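Local coordinates for enoyl-CoA hydratase/isomerase (Mycobacterium avium, PDB 3P5M), which probably hydrates or isomerises enoyl-coenzyme A thioesters, as many members of the crotonase superfamily do, at residues Leu27-Thr32 with Phe63-Asp68; Met34-Ser39 with Ala81-Arg86; His100-Gly105 with Ala122-Leu127; Leu116-Pro121 with Ile174-Ser179; Leu146-Ala151 with Phe169-Ile174. All coordinates share one frame; numbering follows the deposited sequence.

Overall arrangement
Contacts 1 and 2 lie next to each other, their centres about 12 Å apart, and V30 of the first packs on L35 of the second. Contact 3 adjoins contact 1 through C64, whose O and N probably bond to V104 N (2.9 Å) and A102 O (3.0 Å). Loop 63-68 of contact 1 and the start of helix 106-113, which follows 100-105 of contact 3, are where crotonase-fold enzymes usually build the oxyanion hole, probably here too. F125 carries the packing onward to I174, which contacts 4 and 5 share; their centres lie about 12 and 15 Å from that of contact 3. Contacts 2 and 5 lie on opposite sides of the chain's centre.

Contact 1: Leu27-Thr32 with Phe63-Asp68; sequences LNAVDT and FCSGGD
L27 O is gripped twice by S65. The hydroxyl OG, which chi1 of 56° sets between the backbone N and the carbonyl carbon, donates to L27 O at 2.9 Å from above the carbonyl plane, while S65 N reaches the same oxygen at 3.0 Å, nearly along the C=O axis. Next, the backbones meet in a single bridge between V30 and G67: V30 N donates to G66 O over 2.7 Å, and D68 N to V30 O over 2.8 Å. N28 adds a side-chain bond, ND2 to F63 O at 3.2 Å, with the donor above the carbonyl plane; its OD1 is held by R23 N. V30 CG1 lies 3.9 Å from C64 SG, and CG2 rests against the G66 carbonyl. In a second shell, G66 N donates to C64 SG at 3.5 Å within the same loop. The backbone angles of G66 would jam any CB against the preceding carbonyl. Loop 63-68 usually supplies an oxyanion-hole N-H in crotonase-fold enzymes, probably also here. The two loops precede helices 32-47 and 74-90; V30 packs on F106 and F63 on L110, both of helix 106-113, while N28 and C64 lie against L21 of strand 16-21.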
# COMPACT_ATOMS: atom_id res chain seq x y z
N LEU B 27 -26.80 -21.25 5.22
CA LEU B 27 -25.67 -20.32 5.35
C LEU B 27 -25.96 -19.28 6.43
O LEU B 27 -25.59 -18.11 6.32
CB LEU B 27 -25.31 -19.64 4.02
CG LEU B 27 -25.20 -20.52 2.77
CD1 LEU B 27 -25.08 -19.67 1.51
CD2 LEU B 27 -24.06 -21.55 2.86
N ASN B 28 -26.64 -19.73 7.49
CA ASN B 28 -26.96 -18.86 8.61
C ASN B 28 -27.75 -17.62 8.23
O ASN B 28 -27.66 -16.60 8.92
CB ASN B 28 -25.68 -18.48 9.38
CG ASN B 28 -25.04 -19.67 10.03
OD1 ASN B 28 -25.73 -20.61 10.42
ND2 ASN B 28 -23.71 -19.66 10.11
N ALA B 29 -28.49 -17.70 7.13
CA ALA B 29 -29.51 -16.71 6.81
C ALA B 29 -30.42 -16.66 8.03
O ALA B 29 -30.68 -17.70 8.64
CB ALA B 29 -30.29 -17.09 5.54
N VAL B 30 -30.85 -15.46 8.42
CA VAL B 30 -31.57 -15.25 9.67
C VAL B 30 -33.07 -14.92 9.48
O VAL B 30 -33.51 -14.30 8.47
CB VAL B 30 -30.92 -14.13 10.54
CG1 VAL B 30 -29.54 -14.51 10.99
CG2 VAL B 30 -30.93 -12.76 9.81
N ASP B 31 -33.85 -15.35 10.46
CA ASP B 31 -35.25 -14.94 10.58
C ASP B 31 -35.53 -14.39 11.97
O ASP B 31 -34.65 -14.35 12.82
CB ASP B 31 -36.22 -16.08 10.17
CG ASP B 31 -36.22 -17.28 11.12
OD1 ASP B 31 -35.39 -17.44 12.04
OD2 ASP B 31 -37.15 -18.09 10.94
N THR B 32 -36.76 -13.95 12.20
CA THR B 32 -37.09 -13.29 13.46
C THR B 32 -36.85 -14.13 14.71
O THR B 32 -36.20 -13.65 15.61
CB THR B 32 -38.51 -12.71 13.45
OG1 THR B 32 -38.67 -11.94 12.25
CG2 THR B 32 -38.75 -11.82 14.70
N PHE B 63 -20.26 -17.05 7.71
CA PHE B 63 -20.57 -16.38 8.97
C PHE B 63 -22.09 -16.14 9.05
O PHE B 63 -22.76 -16.63 9.98
CB PHE B 63 -19.77 -15.04 9.08
CG PHE B 63 -20.08 -14.24 10.33
CD1 PHE B 63 -19.58 -14.62 11.57
CD2 PHE B 63 -20.87 -13.08 10.25
CE1 PHE B 63 -19.89 -13.87 12.73
CE2 PHE B 63 -21.20 -12.35 11.41
CZ PHE B 63 -20.69 -12.71 12.63
N CYS B 64 -22.63 -15.40 8.09
CA CYS B 64 -24.06 -15.07 8.05
C CYS B 64 -24.38 -14.47 6.70
O CYS B 64 -23.80 -13.44 6.30
CB CYS B 64 -24.39 -14.08 9.19
SG CYS B 64 -26.13 -13.56 9.38
N SER B 65 -25.30 -15.11 5.98
CA SER B 65 -25.74 -14.60 4.69
C SER B 65 -26.87 -13.54 4.81
O SER B 65 -27.39 -13.05 3.81
CB SER B 65 -26.12 -15.79 3.79
OG SER B 65 -27.11 -16.58 4.44
N GLY B 66 -27.22 -13.16 6.04
CA GLY B 66 -28.23 -12.11 6.25
C GLY B 66 -29.69 -12.54 6.31
O GLY B 66 -29.99 -13.70 6.53
N GLY B 67 -30.58 -11.59 6.13
CA GLY B 67 -32.02 -11.83 6.15
C GLY B 67 -32.46 -12.94 5.21
O GLY B 67 -32.11 -12.94 4.02
N ASP B 68 -33.20 -13.87 5.77
CA ASP B 68 -33.79 -15.03 5.08
C ASP B 68 -34.59 -14.74 3.78
O ASP B 68 -34.52 -15.50 2.83
CB ASP B 68 -34.71 -15.74 6.08
CG ASP B 68 -34.71 -17.22 5.93
OD1 ASP B 68 -34.36 -17.70 4.83
OD2 ASP B 68 -35.03 -17.92 6.92

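Contact 2: Met34-Ser39 with Ala81-Arg86; sequences MLEELS and ANRVVR
V84 fits against the helical turn between L35 and S39 and forms the dense part of this contact. V84 CG2 comes to 3.3 Å from L35 O and 3.9 Å from S39 CB. V84 CG1, placed anti to the backbone N by chi1 of 168°, turns instead to L38 CD2 at 3.9 Å. The V84 side chain crosses those of both L35 and L38 at about a right angle, and its two methyls meet different residues of the facing helix. One turn earlier, L35 CD1 lies 3.6 Å from A81 N and 3.8 Å from A81 CB. The axes of the two segments approach to 8.8 Å, consistent with the small side chains of A81 and S39 at the contact. On the outer side the packing gives way to E36 and R83, which lie side by side and point the same way. Here E36 OE2 and R83 NH2 form a long salt bridge of 3.8 Å, with carboxylate and guanidinium planes 37° apart, and E36 CG sits at the edge of the guanidinium, in its plane. Both residues are exposed, so this pairing is probably weak. On the inner side, L35 and A81 meet F106, and V84 meets L110. Segments 34-39 and 81-86 run nearly parallel, 21° apart, and helix 32-47 joins the adjacent parallel strands 16-21 and 53-58 in a beta-alpha-beta crossover, as expected of the crotonase fold.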
# COMPACT_ATOMS: atom_id res chain seq x y z
N MET B 34 -34.76 -16.47 15.15
CA MET B 34 -33.31 -16.59 15.29
C MET B 34 -32.69 -15.32 15.86
O MET B 34 -31.82 -15.39 16.75
CB MET B 34 -32.69 -16.96 13.95
CG MET B 34 -31.20 -17.22 13.97
SD MET B 34 -30.76 -17.97 12.41
CE MET B 34 -28.96 -18.10 12.54
N LEU B 35 -33.16 -14.17 15.37
CA LEU B 35 -32.63 -12.87 15.84
C LEU B 35 -32.99 -12.59 17.29
O LEU B 35 -32.12 -12.18 18.07
CB LEU B 35 -33.11 -11.72 14.94
CG LEU B 35 -32.58 -11.69 13.50
CD1 LEU B 35 -33.31 -10.64 12.66
CD2 LEU B 35 -31.10 -11.45 13.47
N GLU B 36 -34.25 -12.82 17.64
CA GLU B 36 -34.72 -12.63 19.02
C GLU B 36 -33.98 -13.52 20.00
O GLU B 36 -33.60 -13.07 21.08
CB GLU B 36 -36.23 -12.88 19.14
CG GLU B 36 -37.06 -11.60 19.04
CD GLU B 36 -38.56 -11.87 19.08
OE1 GLU B 36 -39.00 -12.83 19.77
OE2 GLU B 36 -39.32 -11.12 18.42
N GLU B 37 -33.77 -14.77 19.61
CA GLU B 37 -32.95 -15.70 20.37
C GLU B 37 -31.53 -15.16 20.62
O GLU B 37 -31.06 -15.12 21.75
CB GLU B 37 -32.89 -17.05 19.65
CG GLU B 37 -32.07 -18.13 20.39
CD GLU B 37 -32.80 -18.73 21.59
OE1 GLU B 37 -33.96 -18.38 21.82
OE2 GLU B 37 -32.21 -19.57 22.29
N LEU B 38 -30.88 -14.74 19.54
CA LEU B 38 -29.55 -14.19 19.60
C LEU B 38 -29.47 -13.04 20.62
O LEU B 38 -28.55 -12.96 21.44
CB LEU B 38 -29.17 -13.70 18.19
CG LEU B 38 -27.80 -13.10 17.87
CD1 LEU B 38 -26.69 -13.95 18.41
CD2 LEU B 38 -27.65 -12.94 16.35
N SER B 39 -30.44 -12.14 20.53
CA SER B 39 -30.45 -10.89 21.28
C SER B 39 -30.49 -11.09 22.82
O SER B 39 -29.85 -10.31 23.56
CB SER B 39 -31.62 -10.01 20.81
OG SER B 39 -31.76 -8.85 21.61
N ALA B 81 -33.52 -7.41 14.21
CA ALA B 81 -32.16 -7.14 13.68
C ALA B 81 -31.57 -5.86 14.26
O ALA B 81 -30.40 -5.83 14.67
CB ALA B 81 -32.21 -7.05 12.19
N ASN B 82 -32.39 -4.82 14.32
CA ASN B 82 -32.00 -3.59 14.99
C ASN B 82 -31.62 -3.79 16.45
O ASN B 82 -30.58 -3.27 16.92
CB ASN B 82 -33.07 -2.50 14.81
CG ASN B 82 -33.09 -1.91 13.40
OD1 ASN B 82 -32.10 -2.02 12.66
ND2 ASN B 82 -34.19 -1.25 13.02
N ARG B 83 -32.42 -4.58 17.17
CA ARG B 83 -32.15 -4.78 18.59
C ARG B 83 -30.92 -5.64 18.84
O ARG B 83 -30.25 -5.46 19.84
CB ARG B 83 -33.39 -5.34 19.32
CG ARG B 83 -34.42 -4.22 19.73
CD ARG B 83 -35.89 -4.64 19.51
NE ARG B 83 -36.00 -6.11 19.55
CZ ARG B 83 -37.09 -6.81 19.24
NH1 ARG B 83 -38.20 -6.16 18.89
NH2 ARG B 83 -37.06 -8.15 19.30
N VAL B 84 -30.60 -6.57 17.91
CA VAL B 84 -29.36 -7.37 18.04
C VAL B 84 -28.16 -6.43 18.02
O VAL B 84 -27.30 -6.48 18.89
CB VAL B 84 -29.24 -8.44 16.93
CG1 VAL B 84 -27.84 -9.05 16.89
CG2 VAL B 84 -30.31 -9.56 17.12
N VAL B 85 -28.15 -5.53 17.05
CA VAL B 85 -27.04 -4.59 16.89
C VAL B 85 -26.91 -3.67 18.11
O VAL B 85 -25.82 -3.44 18.61
CB VAL B 85 -27.16 -3.79 15.57
CG1 VAL B 85 -26.15 -2.61 15.57
CG2 VAL B 85 -27.00 -4.73 14.35
N ARG B 86 -28.03 -3.14 18.57
CA ARG B 86 -28.02 -2.29 19.75
C ARG B 86 -27.52 -3.03 21.00
O ARG B 86 -26.70 -2.49 21.71
CB ARG B 86 -29.36 -1.61 20.01
CG ARG B 86 -29.37 -0.76 21.32
CD ARG B 86 -28.32 0.41 21.38
NE ARG B 86 -28.71 1.58 20.59
CZ ARG B 86 -28.07 2.75 20.57
NH1 ARG B 86 -27.00 2.97 21.34
NH2 ARG B 86 -28.52 3.73 19.78

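Contact 3: His100-Gly105 with Ala122-Leu127; sequences HGAAVG and ASYFQL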
# COMPACT_ATOMS: atom_id res chain seq x y z
N HIS B 100 -15.60 -16.01 9.14
CA HIS B 100 -15.04 -16.78 8.02
C HIS B 100 -16.13 -16.74 6.94
O HIS B 100 -17.31 -16.53 7.25
CB HIS B 100 -14.70 -18.21 8.47
CG HIS B 100 -15.90 -19.11 8.52
ND1 HIS B 100 -16.94 -18.90 9.41
CD2 HIS B 100 -16.25 -20.18 7.76
CE1 HIS B 100 -17.88 -19.80 9.19
NE2 HIS B 100 -17.49 -20.59 8.20
N GLY B 101 -15.77 -16.91 5.68
CA GLY B 101 -16.77 -16.89 4.63
C GLY B 101 -17.62 -15.63 4.55
O GLY B 101 -17.19 -14.52 4.97
N ALA B 102 -18.84 -15.80 4.04
CA ALA B 102 -19.73 -14.67 3.74
C ALA B 102 -20.30 -14.00 4.99
O ALA B 102 -20.80 -14.68 5.89
CB ALA B 102 -20.88 -15.13 2.79
N ALA B 103 -20.20 -12.67 5.03
CA ALA B 103 -20.96 -11.80 5.98
C ALA B 103 -21.71 -10.82 5.09
O ALA B 103 -21.14 -9.86 4.64
CB ALA B 103 -20.02 -11.04 6.91
N VAL B 104 -22.98 -11.12 4.80
CA VAL B 104 -23.75 -10.50 3.74
C VAL B 104 -25.04 -9.92 4.32
O VAL B 104 -25.69 -10.54 5.17
CB VAL B 104 -24.15 -11.59 2.66
CG1 VAL B 104 -25.02 -11.00 1.55
CG2 VAL B 104 -22.91 -12.27 2.09
N GLY B 105 -25.41 -8.74 3.82
CA GLY B 105 -26.63 -8.10 4.28
C GLY B 105 -26.53 -7.82 5.76
O GLY B 105 -25.53 -7.26 6.22
N ALA B 122 -10.25 -15.79 3.36
CA ALA B 122 -11.25 -15.91 2.30
C ALA B 122 -12.60 -15.29 2.70
O ALA B 122 -13.61 -15.46 1.99
CB ALA B 122 -11.42 -17.40 1.91
N SER B 123 -12.64 -14.57 3.82
CA SER B 123 -13.93 -13.97 4.27
C SER B 123 -14.22 -12.69 3.48
O SER B 123 -13.32 -12.18 2.81
CB SER B 123 -14.02 -13.79 5.78
OG SER B 123 -13.15 -12.78 6.28
N TYR B 124 -15.48 -12.27 3.44
CA TYR B 124 -15.86 -11.01 2.78
C TYR B 124 -17.14 -10.39 3.35
O TYR B 124 -17.95 -11.07 4.02
CB TYR B 124 -16.02 -11.20 1.26
CG TYR B 124 -17.12 -12.14 0.86
CD1 TYR B 124 -18.40 -11.66 0.56
CD2 TYR B 124 -16.89 -13.51 0.76
CE1 TYR B 124 -19.41 -12.51 0.15
CE2 TYR B 124 -17.91 -14.39 0.34
CZ TYR B 124 -19.15 -13.87 0.04
OH TYR B 124 -20.14 -14.69 -0.36
N PHE B 125 -17.31 -9.11 3.04
CA PHE B 125 -18.35 -8.25 3.62
C PHE B 125 -19.07 -7.63 2.45
O PHE B 125 -18.43 -7.12 1.50
CB PHE B 125 -17.68 -7.21 4.52
CG PHE B 125 -16.87 -7.82 5.64
CD1 PHE B 125 -17.43 -8.00 6.91
CD2 PHE B 125 -15.59 -8.27 5.41
CE1 PHE B 125 -16.70 -8.60 7.93
CE2 PHE B 125 -14.85 -8.87 6.41
CZ PHE B 125 -15.40 -9.03 7.69
N GLN B 126 -20.39 -7.70 2.46
CA GLN B 126 -21.11 -7.31 1.27
C GLN B 126 -22.54 -6.88 1.62
O GLN B 126 -23.24 -7.59 2.34
CB GLN B 126 -21.18 -8.49 0.30
CG GLN B 126 -21.87 -8.16 -1.04
CD GLN B 126 -22.20 -9.42 -1.88
OE1 GLN B 126 -22.30 -10.51 -1.33
NE2 GLN B 126 -22.36 -9.26 -3.19
N LEU B 127 -22.94 -5.74 1.09
CA LEU B 127 -24.33 -5.27 1.21
C LEU B 127 -25.06 -5.70 -0.07
O LEU B 127 -25.23 -4.92 -1.02
CB LEU B 127 -24.37 -3.75 1.41
CG LEU B 127 -23.62 -3.19 2.62
CD1 LEU B 127 -23.75 -1.64 2.71
CD2 LEU B 127 -24.10 -3.83 3.93
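The Y124 ring lies against A102, whose CA sits over one face, 3.8 Å above the plane and displaced toward the rim, in a CH-pi contact. A102 CB lies nearest the hydroxyl end, 3.5 Å from CZ and 3.3 Å from OH of Y124. V104 CG2 meets the same ring obliquely, 4.0 Å from CE1 of Y124. Chi1 of 63° sets CG of Y124 between its backbone N and carbonyl carbon, a position from which the ring reaches A102 of the neighbouring strand. Q126 lies beside V104 on this side of the sheet, while its NE2 is held by A160 O. F125 points to the other side, where its CD1 approaches A103 CB to 4.0 Å. Beneath these side chains the backbones pair in parallel. Y124 N donates to G101 O, A103 N to Y124 O at 2.9 Å, Q126 N to A103 O, and G105 N to Q126 O, also at 2.9 Å. Y124 also packs on A180 of the second subunit. Strand 124-126 is the middle of a small three-stranded sheet, and G105 is the N-cap residue of helix 106-113. In crotonase-fold enzymes the start of this helix usually supplies one N-H of the oxyanion hole and the loop carrying C64, bonded here to A102 and V104, supplies the other; the same is probable for this protein.

Contact 4: Leu116-Pro121 with Ile174-Ser179; sequences LVVAAP and ISHITS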
# COMPACT_ATOMS: atom_id res chain seq x y z
N LEU B 116 -14.48 -6.02 18.11
CA LEU B 116 -13.33 -6.45 17.33
C LEU B 116 -13.86 -7.46 16.36
O LEU B 116 -14.81 -8.17 16.70
CB LEU B 116 -12.29 -7.09 18.25
CG LEU B 116 -11.74 -6.24 19.40
CD1 LEU B 116 -10.91 -7.10 20.33
CD2 LEU B 116 -10.91 -5.03 18.87
N VAL B 117 -13.31 -7.50 15.16
CA VAL B 117 -13.68 -8.52 14.15
C VAL B 117 -12.39 -9.16 13.69
O VAL B 117 -11.44 -8.46 13.33
CB VAL B 117 -14.39 -7.88 12.92
CG1 VAL B 117 -14.60 -8.93 11.79
CG2 VAL B 117 -15.74 -7.23 13.36
N VAL B 118 -12.34 -10.49 13.74
CA VAL B 118 -11.19 -11.27 13.28
C VAL B 118 -11.63 -12.03 12.04
O VAL B 118 -12.48 -12.94 12.10
CB VAL B 118 -10.66 -12.26 14.39
CG1 VAL B 118 -9.42 -12.99 13.89
CG2 VAL B 118 -10.32 -11.52 15.73
N ALA B 119 -11.11 -11.60 10.90
CA ALA B 119 -11.60 -12.07 9.62
C ALA B 119 -10.64 -13.09 9.02
O ALA B 119 -9.42 -12.87 8.99
CB ALA B 119 -11.80 -10.86 8.65
N ALA B 120 -11.21 -14.22 8.58
CA ALA B 120 -10.47 -15.25 7.85
C ALA B 120 -10.11 -14.72 6.47
O ALA B 120 -10.88 -13.87 5.93
CB ALA B 120 -11.33 -16.53 7.73
N PRO B 121 -8.99 -15.20 5.88
CA PRO B 121 -8.47 -14.69 4.58
C PRO B 121 -9.46 -14.72 3.43
O PRO B 121 -9.53 -13.75 2.63
CB PRO B 121 -7.27 -15.61 4.25
CG PRO B 121 -7.04 -16.46 5.45
CD PRO B 121 -8.07 -16.16 6.53
N ILE B 174 -12.66 -3.37 9.78
CA ILE B 174 -12.54 -4.44 10.75
C ILE B 174 -11.23 -4.28 11.52
O ILE B 174 -10.25 -3.77 10.96
CB ILE B 174 -12.63 -5.86 10.06
CG1 ILE B 174 -11.64 -5.98 8.89
CG2 ILE B 174 -14.10 -6.08 9.57
CD1 ILE B 174 -11.47 -7.43 8.36
N SER B 175 -11.20 -4.73 12.77
CA SER B 175 -10.01 -4.54 13.60
C SER B 175 -8.85 -5.50 13.28
O SER B 175 -7.71 -5.11 13.39
CB SER B 175 -10.39 -4.66 15.07
OG SER B 175 -10.85 -5.97 15.32
N HIS B 176 -9.17 -6.72 12.84
CA HIS B 176 -8.15 -7.80 12.66
C HIS B 176 -8.25 -8.54 11.36
O HIS B 176 -9.36 -8.93 10.91
CB HIS B 176 -8.22 -8.82 13.78
CG HIS B 176 -7.73 -8.30 15.10
ND1 HIS B 176 -8.48 -7.45 15.88
CD2 HIS B 176 -6.55 -8.47 15.75
CE1 HIS B 176 -7.80 -7.14 16.97
NE2 HIS B 176 -6.62 -7.74 16.91
N ILE B 177 -7.08 -8.76 10.78
CA ILE B 177 -6.97 -9.61 9.63
C ILE B 177 -6.08 -10.83 9.96
O ILE B 177 -5.11 -10.73 10.73
CB ILE B 177 -6.46 -8.80 8.39
CG1 ILE B 177 -6.53 -9.62 7.11
CG2 ILE B 177 -5.00 -8.36 8.56
CD1 ILE B 177 -7.88 -9.78 6.50
N THR B 178 -6.42 -11.99 9.39
CA THR B 178 -5.57 -13.15 9.46
C THR B 178 -5.21 -13.63 8.04
O THR B 178 -5.87 -13.26 7.05
CB THR B 178 -6.22 -14.32 10.23
OG1 THR B 178 -7.31 -14.84 9.46
CG2 THR B 178 -6.73 -13.89 11.60
N SER B 179 -4.15 -14.43 7.95
CA SER B 179 -3.69 -14.98 6.67
C SER B 179 -3.16 -16.42 6.77
O SER B 179 -2.98 -16.97 7.87
CB SER B 179 -2.68 -14.01 6.04
OG SER B 179 -1.70 -13.59 6.95
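Strands 116-119 and 176-177 pair in parallel at one edge of the six-stranded sheet, V118 opposite H176 and A119 opposite I177. H176 N donates to V117 O, and A119 N to H176 O. Side-chain hydroxyls join in at both ends. S175 OG takes the V117 N-H at 2.9 Å and lies 2.8 Å from H176 ND1, a hydrogen bond in which either could donate, with OG at the edge of the imidazole and in its plane. At the other end, T178 OG1 and N both donate to A119 O, at 2.9 and 3.2 Å; chi1 of 69° puts OG1 between the backbone N and the carbonyl carbon, and the hydroxyl touches P121 CD. Apolar contacts line both sides: V118 CG1 meets T178 CG2 at 3.6 Å, and the I174 side chain crosses V117, with its CG2 3.6 Å from V117 CG1. I174 CD1 presses on A119 CB at 3.5 Å, tighter than usual for two carbons. S175 O accepts a bond from R155 of the third subunit. S175 OG thus stands in for a backbone acceptor at one end, whereas T178 OG1 reinforces a backbone bond at the other, and the bond to H176 ND1 probably limits rotation of the buried imidazole.

Contact 5: Leu146-Ala151 with Phe169-Ile174; sequences LLIGRA and FEWGMI
G172, which lies against L147 and I148, donates its N-H to F169 O at 3.1 Å and ends helix 165-171 in a Schellman motif. Its positive phi of 84° takes the chain out of the helix. No hydrogen bond joins the two segments. L147 O and G172 O, both acceptors, come within 3.3 Å of each other, and most of the rest is apolar packing. I148 does most of the work. I148 CG2 touches both W171 and M173, lying 3.8 Å from W171 CB and 3.7 Å from M173 CB. Chi1 of 65° places CG1 between the backbone N and the carbonyl carbon, and from there CD1 continues to the indole, meeting W171 CE3 at 4.0 Å in an oblique approach. I148 and M173 run side by side and point the same way, whereas I148 and W171 are inclined to each other. The tryptophan has a further partner in R152, with which it makes a cation-pi contact. M156 of helix 150-159 packs on both I148 and M173, while L112 of helix 106-113 packs on L147 and M173. This corner of the crotonase fold is built into the assembly: R150 NH2 donates to L112 O of the fourth subunit, and L146 packs on its counterpart in the third. On the L147 side the contact closes with a methyl against a carbonyl, L147 CD1 lying 3.7 Å from M173 O.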
# COMPACT_ATOMS: atom_id res chain seq x y z
N LEU B 146 -18.65 5.50 9.92
CA LEU B 146 -17.68 5.73 11.01
C LEU B 146 -16.59 4.67 10.99
O LEU B 146 -15.73 4.64 11.85
CB LEU B 146 -18.41 5.80 12.38
CG LEU B 146 -19.09 7.15 12.72
CD1 LEU B 146 -18.04 8.24 12.88
CD2 LEU B 146 -20.13 7.57 11.65
N LEU B 147 -16.64 3.76 10.02
CA LEU B 147 -15.59 2.75 9.86
C LEU B 147 -14.72 3.06 8.65
O LEU B 147 -13.47 3.08 8.77
CB LEU B 147 -16.21 1.34 9.74
CG LEU B 147 -16.94 0.86 11.00
CD1 LEU B 147 -17.60 -0.50 10.78
CD2 LEU B 147 -15.98 0.78 12.17
N ILE B 148 -15.37 3.33 7.51
CA ILE B 148 -14.73 3.44 6.19
C ILE B 148 -15.03 4.78 5.46
O ILE B 148 -14.57 4.98 4.34
CB ILE B 148 -15.13 2.25 5.25
CG1 ILE B 148 -16.64 2.30 4.94
CG2 ILE B 148 -14.77 0.86 5.87
CD1 ILE B 148 -17.09 1.21 3.95
N GLY B 149 -15.79 5.68 6.08
CA GLY B 149 -16.15 6.94 5.42
C GLY B 149 -17.37 6.78 4.52
O GLY B 149 -17.78 5.65 4.14
N ARG B 150 -18.00 7.90 4.21
CA ARG B 150 -19.26 7.87 3.43
C ARG B 150 -19.11 7.38 1.98
O ARG B 150 -20.03 6.75 1.45
CB ARG B 150 -19.90 9.27 3.48
CG ARG B 150 -21.12 9.47 2.64
CD ARG B 150 -21.73 10.85 2.96
NE ARG B 150 -22.39 11.35 1.77
CZ ARG B 150 -21.85 12.24 0.95
NH1 ARG B 150 -22.53 12.62 -0.13
NH2 ARG B 150 -20.65 12.78 1.21
N ALA B 151 -17.97 7.66 1.32
CA ALA B 151 -17.85 7.31 -0.10
C ALA B 151 -17.77 5.81 -0.31
O ALA B 151 -18.41 5.27 -1.23
CB ALA B 151 -16.65 8.01 -0.76
N PHE B 169 -9.90 -4.79 5.94
CA PHE B 169 -8.84 -4.38 6.87
C PHE B 169 -8.11 -3.05 6.52
O PHE B 169 -7.84 -2.20 7.42
CB PHE B 169 -7.83 -5.50 7.03
CG PHE B 169 -6.74 -5.19 8.00
CD1 PHE B 169 -7.00 -5.23 9.38
CD2 PHE B 169 -5.45 -4.86 7.55
CE1 PHE B 169 -5.99 -4.95 10.29
CE2 PHE B 169 -4.43 -4.58 8.46
CZ PHE B 169 -4.70 -4.63 9.84
N GLU B 170 -7.75 -2.90 5.24
CA GLU B 170 -7.02 -1.70 4.79
C GLU B 170 -7.85 -0.42 4.99
O GLU B 170 -7.30 0.67 5.32
CB GLU B 170 -6.70 -1.80 3.30
CG GLU B 170 -5.71 -2.83 2.92
CD GLU B 170 -5.64 -3.03 1.39
OE1 GLU B 170 -6.09 -2.13 0.63
OE2 GLU B 170 -5.16 -4.11 0.96
N TRP B 171 -9.16 -0.57 4.77
CA TRP B 171 -10.14 0.48 4.88
C TRP B 171 -10.43 0.84 6.32
O TRP B 171 -11.04 1.87 6.55
CB TRP B 171 -11.46 0.01 4.25
CG TRP B 171 -11.46 -0.01 2.74
CD1 TRP B 171 -10.38 0.20 1.88
CD2 TRP B 171 -12.58 -0.28 1.91
NE1 TRP B 171 -10.81 0.12 0.58
CE2 TRP B 171 -12.15 -0.17 0.56
CE3 TRP B 171 -13.94 -0.56 2.17
CZ2 TRP B 171 -13.02 -0.38 -0.53
CZ3 TRP B 171 -14.78 -0.76 1.09
CH2 TRP B 171 -14.32 -0.66 -0.25
N GLY B 172 -10.10 -0.04 7.27
CA GLY B 172 -10.44 0.21 8.70
C GLY B 172 -11.86 -0.23 9.06
O GLY B 172 -12.42 0.21 10.10
N MET B 173 -12.44 -1.12 8.21
CA MET B 173 -13.76 -1.67 8.48
C MET B 173 -13.74 -2.61 9.67
O MET B 173 -14.68 -2.68 10.44
CB MET B 173 -14.29 -2.48 7.27
CG MET B 173 -15.79 -2.81 7.32
SD MET B 173 -16.35 -4.06 6.08
CE MET B 173 -16.15 -3.03 4.62
N ILE B 174 -12.66 -3.37 9.78
CA ILE B 174 -12.54 -4.44 10.75
C ILE B 174 -11.23 -4.28 11.52
O ILE B 174 -10.25 -3.77 10.96
CB ILE B 174 -12.63 -5.86 10.06
CG1 ILE B 174 -11.64 -5.98 8.89
CG2 ILE B 174 -14.10 -6.08 9.57
CD1 ILE B 174 -11.47 -7.43 8.36